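Long-range contacts in G-protein interacting protein 1 (Dictyostelium discoideum, PDB 5Z1N), which probably binds heterotrimeric G proteins and holds them in the cytosol during chemotaxis, its C-terminal helical domain enclosing phospholipid tails in a hydrophobic pocket: residues L76-F80 / L151-I155; A56-L62 / L112-F116; N40-I44 / L124-T128. All blocks are in the same frame, centred on the assembly; numbering follows the deposited sequence.

Contact 1: L76-F80 / L151-I155. With PEF (di-palmitoyl-3-sn-phosphatidylethanolamine), chain B.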
loop_
_atom_site.group_PDB
_atom_site.type_symbol
_atom_site.label_atom_id
_atom_site.label_comp_id
_atom_site.label_asym_id
_atom_site.label_seq_id
_atom_site.Cartn_x
_atom_site.Cartn_y
_atom_site.Cartn_z
ATOM N N LEU A 76 7.109 -7.806 3.286
ATOM C CA LEU A 76 6.968 -7.040 4.515
ATOM C C LEU A 76 6.740 -7.980 5.689
ATOM O O LEU A 76 7.396 -7.855 6.733
ATOM C CB LEU A 76 5.829 -6.030 4.380
ATOM C CG LEU A 76 6.106 -4.871 3.414
ATOM C CD1 LEU A 76 4.839 -4.077 3.159
ATOM C CD2 LEU A 76 7.204 -3.964 3.958
ATOM N N ASP A 77 5.877 -8.987 5.497
ATOM C CA ASP A 77 5.658 -9.968 6.552
ATOM C C ASP A 77 6.972 -10.624 6.944
ATOM O O ASP A 77 7.313 -10.694 8.132
ATOM C CB ASP A 77 4.635 -11.009 6.105
ATOM C CG ASP A 77 4.232 -11.943 7.229
ATOM O OD1 ASP A 77 4.303 -13.173 7.028
ATOM O OD2 ASP A 77 3.860 -11.447 8.315
ATOM N N ARG A 78 7.761 -11.041 5.946
ATOM C CA ARG A 78 9.049 -11.656 6.246
ATOM C C ARG A 78 9.902 -10.713 7.076
ATOM O O ARG A 78 10.428 -11.093 8.131
ATOM C CB ARG A 78 9.771 -12.038 4.952
ATOM C CG ARG A 78 9.068 -13.107 4.137
ATOM C CD ARG A 78 9.922 -13.530 2.960
ATOM N NE ARG A 78 9.279 -14.556 2.146
ATOM C CZ ARG A 78 9.739 -14.966 0.970
ATOM N NH1 ARG A 78 10.847 -14.434 0.468
ATOM N NH2 ARG A 78 9.091 -15.905 0.293
ATOM N N ALA A 79 9.997 -9.451 6.644
ATOM C CA ALA A 79 10.829 -8.515 7.381
ATOM C C ALA A 79 10.245 -8.252 8.756
ATOM O O ALA A 79 10.993 -8.087 9.729
ATOM C CB ALA A 79 10.985 -7.213 6.600
ATOM N N PHE A 80 8.916 -8.255 8.863
ATOM C CA PHE A 80 8.324 -8.000 10.161
ATOM C C PHE A 80 8.631 -9.116 11.144
ATOM O O PHE A 80 8.563 -8.886 12.356
ATOM C CB PHE A 80 6.815 -7.803 10.046
ATOM C CG PHE A 80 6.172 -7.396 11.339
ATOM C CD1 PHE A 80 6.414 -6.143 11.878
ATOM C CD2 PHE A 80 5.351 -8.273 12.031
ATOM C CE1 PHE A 80 5.838 -5.767 13.080
ATOM C CE2 PHE A 80 4.770 -7.900 13.231
ATOM C CZ PHE A 80 5.013 -6.648 13.755
ATOM N N LEU A 151 2.853 -0.879 13.950
ATOM C CA LEU A 151 3.208 -1.623 12.747
ATOM C C LEU A 151 2.641 -3.038 12.798
ATOM O O LEU A 151 2.286 -3.611 11.757
ATOM C CB LEU A 151 4.729 -1.660 12.590
ATOM C CG LEU A 151 5.302 -2.391 11.376
ATOM C CD1 LEU A 151 4.872 -1.712 10.074
ATOM C CD2 LEU A 151 6.812 -2.455 11.485
ATOM N N PHE A 152 2.525 -3.604 14.006
ATOM C CA PHE A 152 1.982 -4.951 14.159
ATOM C C PHE A 152 0.569 -5.056 13.604
ATOM O O PHE A 152 0.225 -6.052 12.960
ATOM C CB PHE A 152 1.995 -5.371 15.631
ATOM C CG PHE A 152 1.177 -6.607 15.910
ATOM C CD1 PHE A 152 1.670 -7.864 15.595
ATOM C CD2 PHE A 152 -0.092 -6.509 16.461
ATOM C CE1 PHE A 152 0.919 -9.002 15.837
ATOM C CE2 PHE A 152 -0.849 -7.643 16.704
ATOM C CZ PHE A 152 -0.343 -8.890 16.388
ATOM N N LEU A 153 -0.274 -4.053 13.860
ATOM C CA LEU A 153 -1.646 -4.106 13.362
ATOM C C LEU A 153 -1.677 -4.115 11.840
ATOM O O LEU A 153 -2.441 -4.872 11.225
ATOM C CB LEU A 153 -2.446 -2.925 13.911
ATOM C CG LEU A 153 -2.555 -2.862 15.435
ATOM C CD1 LEU A 153 -3.471 -1.731 15.862
ATOM C CD2 LEU A 153 -3.050 -4.188 15.991
ATOM N N LEU A 154 -0.839 -3.288 11.215
ATOM C CA LEU A 154 -0.815 -3.214 9.760
ATOM C C LEU A 154 -0.306 -4.513 9.150
ATOM O O LEU A 154 -0.954 -5.090 8.270
ATOM C CB LEU A 154 0.047 -2.037 9.307
ATOM C CG LEU A 154 0.272 -1.989 7.795
ATOM C CD1 LEU A 154 -1.057 -1.850 7.062
ATOM C CD2 LEU A 154 1.226 -0.866 7.425
ATOM N N ILE A 155 0.858 -4.988 9.600
ATOM C CA ILE A 155 1.426 -6.189 8.995
ATOM C C ILE A 155 0.549 -7.398 9.283
ATOM O O ILE A 155 0.317 -8.238 8.407
ATOM C CB ILE A 155 2.868 -6.414 9.478
ATOM C CG1 ILE A 155 3.736 -5.194 9.157
ATOM C CG2 ILE A 155 3.440 -7.675 8.842
ATOM C CD1 ILE A 155 3.702 -4.783 7.696
HETATM C C2 PEF B . -11.742 -3.717 0.294
HETATM C C1 PEF B . -12.258 -4.448 -0.940
HETATM N N PEF B . -13.266 -10.257 -1.623
HETATM C C3 PEF B . -11.904 -4.558 1.550
HETATM C C4 PEF B . -12.875 -8.099 -2.645
HETATM C C5 PEF B . -13.226 -9.560 -2.890
HETATM C C10 PEF B . -9.943 -2.174 0.581
HETATM C C11 PEF B . -8.573 -1.659 0.217
HETATM C C12 PEF B . -7.770 -1.248 1.446
HETATM C C13 PEF B . -6.319 -1.057 1.018
HETATM C C14 PEF B . -5.426 -0.489 2.115
HETATM C C15 PEF B . -3.967 -0.676 1.706
HETATM C C16 PEF B . -3.004 -0.029 2.692
HETATM C C17 PEF B . -1.580 -0.544 2.501
HETATM C C18 PEF B . -1.170 -0.574 1.033
HETATM C C19 PEF B . 0.297 -0.192 0.858
HETATM C C20 PEF B . 1.217 -0.985 1.781
HETATM C C21 PEF B . 2.142 -0.047 2.548
HETATM C C22 PEF B . 2.981 -0.802 3.572
HETATM C C23 PEF B . 3.602 0.154 4.585
HETATM C C24 PEF B . 4.538 -0.590 5.529
HETATM C C25 PEF B . 5.024 0.308 6.644
HETATM C C30 PEF B . -9.697 -5.364 2.325
HETATM C C31 PEF B . -8.613 -6.415 2.349
HETATM C C32 PEF B . -7.457 -5.988 1.452
HETATM C C33 PEF B . -7.840 -6.053 -0.020
HETATM C C34 PEF B . -7.027 -5.053 -0.833
HETATM C C35 PEF B . -7.248 -5.245 -2.330
HETATM C C36 PEF B . -6.957 -3.963 -3.102
HETATM C C37 PEF B . -6.717 -4.231 -4.584
HETATM C C38 PEF B . -6.617 -2.922 -5.363
HETATM C C39 PEF B . -5.337 -2.860 -6.191
HETATM C C40 PEF B . -5.247 -1.574 -7.007
HETATM C C41 PEF B . -5.252 -0.331 -6.123
HETATM C C42 PEF B . -4.037 -0.276 -5.200
HETATM C C43 PEF B . -3.970 1.064 -4.478
HETATM C C44 PEF B . -2.787 1.128 -3.521
HETATM C C45 PEF B . -2.606 2.533 -2.986
HETATM O O4 PEF B . -10.710 -1.520 1.265
HETATM O O5 PEF B . -9.576 -4.325 2.953
HETATM O O2 PEF B . -10.354 -3.481 0.103
HETATM O O3 PEF B . -10.896 -5.563 1.531
HETATM O O1P PEF B . -15.655 -5.980 -1.347
HETATM O O2P PEF B . -13.712 -5.575 -3.074
HETATM O O3P PEF B . -13.311 -5.333 -0.582
HETATM O O4P PEF B . -13.688 -7.567 -1.600
HETATM P P PEF B . -14.190 -6.049 -1.725
#
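Phe80 lays one face of its ring against Ile155, and most of the apolar contact between 76-80 and 151-155 gathers round that ring. The CH-pi part is made by Ile155 CB, 4.2 Å from the centroid of the Phe80 ring and 20° off its normal, displaced toward the rim; the CG2 branch of Ile155 reaches the base of the Phe80 side chain, CB, at 3.6 Å. At the ring edge, near its plane, Leu151 CD2 reaches Phe80 CD1 at 3.7 Å, the two side chains lying alongside and pointing opposite ways. The far end of the ring, CZ, meets Phe152 CA at 3.5 Å, while its neighbour CE2 comes to the edge of the Phe152 ring. With CG anti to the backbone N (chi1 -174°), Phe80 projects its ring across to the other helix.

The one polar group at this interface, the Asp77 carboxylate, brings OD2 only into van der Waals range of Ile155 CG2; its hydrogen bond goes to Asn159.

Lipid contacts come from the same two segments: Leu76 CD1 lies 3.8 Å from PEF C22, and Leu151 CD1 and Leu154 CD2 touch the end of that acyl chain. With segment axes 10.9 Å apart at 143°, this is roughly antiparallel, clearly inclined helix packing in the TNFAIP8-like fold, where one acyl chain ends in the phospholipid pocket.

Contact 2: A56-L62 / L112-F116. With NA (sodium ion), chain D.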
loop_
_atom_site.group_PDB
_atom_site.type_symbol
_atom_site.label_atom_id
_atom_site.label_comp_id
_atom_site.label_asym_id
_atom_site.label_seq_id
_atom_site.Cartn_x
_atom_site.Cartn_y
_atom_site.Cartn_z
ATOM N N ALA A 56 -15.674 -1.907 -16.906
ATOM C CA ALA A 56 -14.674 -1.320 -17.792
ATOM C C ALA A 56 -13.323 -1.995 -17.614
ATOM O O ALA A 56 -12.513 -2.017 -18.548
ATOM C CB ALA A 56 -14.557 0.184 -17.541
ATOM N N ILE A 57 -13.065 -2.541 -16.428
ATOM C CA ILE A 57 -11.897 -3.369 -16.158
ATOM C C ILE A 57 -12.381 -4.776 -15.844
ATOM O O ILE A 57 -13.334 -4.955 -15.077
ATOM C CB ILE A 57 -11.055 -2.825 -14.988
ATOM C CG1 ILE A 57 -10.684 -1.362 -15.215
ATOM C CG2 ILE A 57 -9.799 -3.650 -14.826
ATOM C CD1 ILE A 57 -9.894 -0.761 -14.068
ATOM N N GLN A 58 -11.727 -5.771 -16.432
ATOM C CA GLN A 58 -12.043 -7.160 -16.145
ATOM C C GLN A 58 -11.150 -7.680 -15.025
ATOM O O GLN A 58 -10.002 -7.254 -14.874
ATOM C CB GLN A 58 -11.883 -8.025 -17.395
ATOM C CG GLN A 58 -12.539 -7.442 -18.636
ATOM C CD GLN A 58 -13.685 -8.298 -19.138
ATOM O OE1 GLN A 58 -14.111 -9.239 -18.465
ATOM N NE2 GLN A 58 -14.195 -7.974 -20.322
ATOM N N ILE A 59 -11.697 -8.614 -14.241
ATOM C CA ILE A 59 -10.992 -9.132 -13.069
ATOM C C ILE A 59 -9.623 -9.673 -13.457
ATOM O O ILE A 59 -8.637 -9.488 -12.731
ATOM C CB ILE A 59 -11.847 -10.204 -12.365
ATOM C CG1 ILE A 59 -13.155 -9.596 -11.853
ATOM C CG2 ILE A 59 -11.077 -10.838 -11.216
ATOM C CD1 ILE A 59 -13.006 -8.801 -10.570
ATOM N N GLY A 60 -9.534 -10.331 -14.615
ATOM C CA GLY A 60 -8.252 -10.850 -15.065
ATOM C C GLY A 60 -7.198 -9.768 -15.208
ATOM O O GLY A 60 -6.031 -9.977 -14.865
ATOM N N ASP A 61 -7.600 -8.590 -15.700
ATOM C CA ASP A 61 -6.662 -7.481 -15.840
ATOM C C ASP A 61 -6.057 -7.081 -14.501
ATOM O O ASP A 61 -4.966 -6.505 -14.463
ATOM C CB ASP A 61 -7.359 -6.276 -16.473
ATOM C CG ASP A 61 -8.235 -6.658 -17.649
ATOM O OD1 ASP A 61 -7.826 -7.532 -18.441
ATOM O OD2 ASP A 61 -9.336 -6.081 -17.779
ATOM N N LEU A 62 -6.749 -7.374 -13.397
ATOM C CA LEU A 62 -6.237 -7.032 -12.077
ATOM C C LEU A 62 -5.100 -7.944 -11.639
ATOM O O LEU A 62 -4.340 -7.568 -10.735
ATOM C CB LEU A 62 -7.362 -7.090 -11.045
ATOM C CG LEU A 62 -7.988 -5.762 -10.622
ATOM C CD1 LEU A 62 -6.974 -4.896 -9.887
ATOM C CD2 LEU A 62 -8.533 -5.037 -11.831
ATOM N N LEU A 112 -3.291 0.100 -15.521
ATOM C CA LEU A 112 -4.709 -0.175 -15.355
ATOM C C LEU A 112 -5.538 1.092 -15.501
ATOM O O LEU A 112 -6.653 1.052 -16.032
ATOM C CB LEU A 112 -4.961 -0.820 -13.994
ATOM C CG LEU A 112 -6.245 -1.631 -13.855
ATOM C CD1 LEU A 112 -6.244 -2.794 -14.830
ATOM C CD2 LEU A 112 -6.401 -2.123 -12.426
ATOM N N LEU A 113 -5.013 2.232 -15.049
ATOM C CA LEU A 113 -5.852 3.412 -14.899
ATOM C C LEU A 113 -5.576 4.474 -15.948
ATOM O O LEU A 113 -6.242 5.518 -15.945
ATOM C CB LEU A 113 -5.693 3.997 -13.491
ATOM C CG LEU A 113 -6.349 3.127 -12.413
ATOM C CD1 LEU A 113 -6.074 3.668 -11.020
ATOM C CD2 LEU A 113 -7.850 2.992 -12.662
ATOM N N THR A 114 -4.627 4.230 -16.848
ATOM C CA THR A 114 -4.354 5.171 -17.930
ATOM C C THR A 114 -5.582 5.521 -18.768
ATOM O O THR A 114 -5.757 6.711 -19.076
ATOM C CB THR A 114 -3.223 4.608 -18.805
ATOM O OG1 THR A 114 -1.989 4.668 -18.077
ATOM C CG2 THR A 114 -3.087 5.399 -20.101
ATOM N N PRO A 115 -6.462 4.585 -19.153
ATOM C CA PRO A 115 -7.647 4.983 -19.932
ATOM C C PRO A 115 -8.658 5.819 -19.161
ATOM O O PRO A 115 -9.606 6.319 -19.782
ATOM C CB PRO A 115 -8.266 3.640 -20.352
ATOM C CG PRO A 115 -7.186 2.637 -20.178
ATOM C CD PRO A 115 -6.387 3.120 -19.016
ATOM N N PHE A 116 -8.498 5.991 -17.845
ATOM C CA PHE A 116 -9.513 6.648 -17.024
ATOM C C PHE A 116 -9.009 7.818 -16.192
ATOM O O PHE A 116 -9.834 8.619 -15.736
ATOM C CB PHE A 116 -10.171 5.634 -16.079
ATOM C CG PHE A 116 -10.483 4.317 -16.729
ATOM C CD1 PHE A 116 -9.690 3.206 -16.492
ATOM C CD2 PHE A 116 -11.567 4.189 -17.583
ATOM C CE1 PHE A 116 -9.975 1.988 -17.092
ATOM C CE2 PHE A 116 -11.859 2.976 -18.183
ATOM C CZ PHE A 116 -11.059 1.875 -17.937
HETATM NA NA NA D . -2.921 -5.928 -13.420
HETATM O O HOH W 1 -1.986 -3.931 -14.995
#
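Leu112 has CG anti to its backbone N (chi1 -158°), which sends its forked end across to Ile57 and Leu62, whereas Ile57 holds CG1 anti to the carbonyl carbon (chi1 -54°), which turns CG1 with CD1 toward Phe116 and Leu112. The branches divide the work. Ile57 CG2 meets Leu112 CD1 at 3.7 Å, and Ile57 CD1 rests on Leu112 CG. Ile57 CG1 approaches the Phe116 ring obliquely, 3.9 Å from CE1. On the other fork of Leu112, CD2 packs against Leu62 CD2 at 3.7 Å, the two leucine side chains crossing at about a right angle.

Ala56 CB closes the outer part of the contact, 3.9 Å from Phe116 CZ. The ring of Phe116 is also held from within its own segment, since Pro115 CB lies 3.9 Å above its plane and over its centre.

The side-chain hydrogen bond of this contact lies within 56-62, at the start of its helix. The backbone N of Gln58 donates to Asp61 OD2 over 2.8 Å, arriving on the anti side of the carboxylate and 35° out of its plane, which ties the Asp61 side chain back to the turn. The backbone O of Asp61 binds the sodium ion at 2.4 Å; a water is a further ligand, and Val65 belongs to the same metal site. That carbonyl also lies against Leu112 CD1, so the apolar contact borders the ion site.

The contact joins the loop leading into helix 59-81, and its first turn, to the end of helix 92-113 and the turn that follows. Tyr51 of helix 31-53 stacks on Phe116, touches Ala56 and Ile57 and shares backbone hydrogen bonding with Ile57, while Leu113 packs on Val48 of that helix and on Ile125 of helix 119-132.

Contact 3: N40-I44 / L124-T128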
loop_
_atom_site.group_PDB
_atom_site.type_symbol
_atom_site.label_atom_id
_atom_site.label_comp_id
_atom_site.label_asym_id
_atom_site.label_seq_id
_atom_site.Cartn_x
_atom_site.Cartn_y
_atom_site.Cartn_z
ATOM N N ASN A 40 -5.150 10.076 -1.262
ATOM C CA ASN A 40 -4.694 9.474 -2.513
ATOM C C ASN A 40 -5.031 7.989 -2.564
ATOM O O ASN A 40 -5.515 7.484 -3.586
ATOM C CB ASN A 40 -3.189 9.684 -2.677
ATOM C CG ASN A 40 -2.837 11.092 -3.107
ATOM O OD1 ASN A 40 -3.713 11.934 -3.307
ATOM N ND2 ASN A 40 -1.542 11.356 -3.250
ATOM N N ILE A 41 -4.768 7.273 -1.469
ATOM C CA ILE A 41 -5.084 5.848 -1.404
ATOM C C ILE A 41 -6.574 5.633 -1.626
ATOM O O ILE A 41 -6.987 4.787 -2.433
ATOM C CB ILE A 41 -4.621 5.260 -0.059
ATOM C CG1 ILE A 41 -3.096 5.229 0.024
ATOM C CG2 ILE A 41 -5.174 3.859 0.139
ATOM C CD1 ILE A 41 -2.582 4.779 1.369
ATOM N N LEU A 42 -7.404 6.414 -0.927
ATOM C CA LEU A 42 -8.847 6.301 -1.113
ATOM C C LEU A 42 -9.248 6.569 -2.560
ATOM O O LEU A 42 -10.061 5.838 -3.128
ATOM C CB LEU A 42 -9.573 7.260 -0.173
ATOM C CG LEU A 42 -9.519 6.877 1.305
ATOM C CD1 LEU A 42 -9.983 8.040 2.167
ATOM C CD2 LEU A 42 -10.364 5.639 1.553
ATOM N N LYS A 43 -8.684 7.611 -3.170
ATOM C CA LYS A 43 -9.056 7.990 -4.531
ATOM C C LYS A 43 -8.718 6.884 -5.526
ATOM O O LYS A 43 -9.555 6.486 -6.352
ATOM C CB LYS A 43 -8.342 9.293 -4.889
ATOM C CG LYS A 43 -8.318 9.672 -6.351
ATOM C CD LYS A 43 -7.513 10.954 -6.512
ATOM C CE LYS A 43 -7.858 11.692 -7.789
ATOM N NZ LYS A 43 -7.296 13.073 -7.778
ATOM N N ILE A 44 -7.487 6.368 -5.453
ATOM C CA ILE A 44 -7.063 5.302 -6.356
ATOM C C ILE A 44 -7.940 4.070 -6.169
ATOM O O ILE A 44 -8.449 3.493 -7.141
ATOM C CB ILE A 44 -5.579 4.973 -6.130
ATOM C CG1 ILE A 44 -4.710 6.203 -6.393
ATOM C CG2 ILE A 44 -5.151 3.799 -7.010
ATOM C CD1 ILE A 44 -3.311 6.067 -5.838
ATOM N N LEU A 124 -0.205 11.162 -9.670
ATOM C CA LEU A 124 -0.625 10.905 -8.296
ATOM C C LEU A 124 -0.409 9.442 -7.923
ATOM O O LEU A 124 0.082 9.141 -6.827
ATOM C CB LEU A 124 -2.091 11.306 -8.117
ATOM C CG LEU A 124 -2.741 11.186 -6.736
ATOM C CD1 LEU A 124 -3.738 12.317 -6.537
ATOM C CD2 LEU A 124 -3.430 9.834 -6.553
ATOM N N ILE A 125 -0.769 8.521 -8.821
ATOM C CA ILE A 125 -0.487 7.107 -8.577
ATOM C C ILE A 125 1.001 6.901 -8.330
ATOM O O ILE A 125 1.406 6.243 -7.360
ATOM C CB ILE A 125 -0.973 6.245 -9.754
ATOM C CG1 ILE A 125 -2.488 6.346 -9.912
ATOM C CG2 ILE A 125 -0.554 4.792 -9.553
ATOM C CD1 ILE A 125 -2.989 5.687 -11.166
ATOM N N ARG A 126 1.838 7.477 -9.202
ATOM C CA ARG A 126 3.283 7.290 -9.085
ATOM C C ARG A 126 3.809 7.811 -7.752
ATOM O O ARG A 126 4.596 7.136 -7.078
ATOM C CB ARG A 126 4.002 7.978 -10.248
ATOM C CG ARG A 126 3.787 7.306 -11.596
ATOM C CD ARG A 126 4.841 7.745 -12.605
ATOM N NE ARG A 126 4.952 9.200 -12.676
ATOM C CZ ARG A 126 4.295 9.959 -13.547
ATOM N NH1 ARG A 126 3.476 9.401 -14.433
ATOM N NH2 ARG A 126 4.456 11.277 -13.532
ATOM N N ASN A 127 3.397 9.020 -7.359
ATOM C CA ASN A 127 3.893 9.601 -6.113
ATOM C C ASN A 127 3.425 8.799 -4.907
ATOM O O ASN A 127 4.192 8.584 -3.955
ATOM C CB ASN A 127 3.434 11.053 -5.985
ATOM C CG ASN A 127 4.180 11.985 -6.916
ATOM O OD1 ASN A 127 5.295 11.690 -7.348
ATOM N ND2 ASN A 127 3.572 13.126 -7.218
ATOM N N THR A 128 2.169 8.350 -4.930
ATOM C CA THR A 128 1.630 7.597 -3.806
ATOM C C THR A 128 2.371 6.279 -3.629
ATOM O O THR A 128 2.859 5.970 -2.534
ATOM C CB THR A 128 0.135 7.363 -4.011
ATOM O OG1 THR A 128 -0.522 8.629 -4.126
ATOM C CG2 THR A 128 -0.455 6.595 -2.841
#
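Helices 31-53 and 119-132 pack against each other inside the lipid-binding helical domain, and Asn40, Ile44, Leu124 and Thr128 carry the part between 40-44 and 124-128. The segment axes approach to 10.4 Å and their directions differ by 131°.

The polar element is a short relay. Asn40 ND2 donates to Thr128 OG1 over 3.0 Å, a weak bond with an N-H...O angle of 130°. Thr128 OG1 in turn donates to Leu124 O at 2.8 Å, placed for this by a chi1 of -59°, which sets the hydroxyl beside its own backbone N. That carbonyl therefore accepts twice, from Thr128 N in the helical bond and from the hydroxyl, on opposite faces of its plane; the hydroxyl stands above that plane. The buried Asn40 amide is thereby connected to a carbonyl of helix 119-132.

Leu124 extends alongside this relay, and its two methyls go to different partners. CD1 lies 3.3 Å from Asn40 OD1 and also meets the chain of Lys43, whose NZ is hydrogen-bonded to Asn121. CD2 lies 3.8 Å from Ile44 CD1, the pair lying side by side with their ends reversed.

In the TNFAIP8-like fold the helices surround a hydrophobic pocket, here occupied by lipid, and Ile44 belongs both to this helix pair and to the pocket wall, touching the phosphatidylethanolamine. Its CD1 rests near Thr128 CB, and its CG1 lies 4.2 Å from Ile125 CG1. Ile41 CG1 meets Thr128 CG2 at 4.1 Å, and Ile41 also touches Ile18 of helix 12-28. Ile125 also touches Thr109 and Val110 of helix 92-113.

Contact 3 is the buried one, with five of its seven touching residues buried, whereas contacts 1 and 2 are partly buried and lie on opposite sides of the chain's centre, their own centres 29 Å apart. Helix 59-81 serves both, near its end in contact 1 and at its beginning in contact 2. Contacts 2 and 3 meet directly: Leu113 CD1 lies 3.7 Å from Ile125 CD1. Chemistry follows place. Contact 3 alone carries a side-chain hydrogen bond, a weak one, between its segments; contact 1 is aromatic and aliphatic packing beside the lipid tail, and contact 2 is aliphatic packing with one phenylalanine ring, beside a sodium ion. Contacts 1 and 3 both contribute pocket residues.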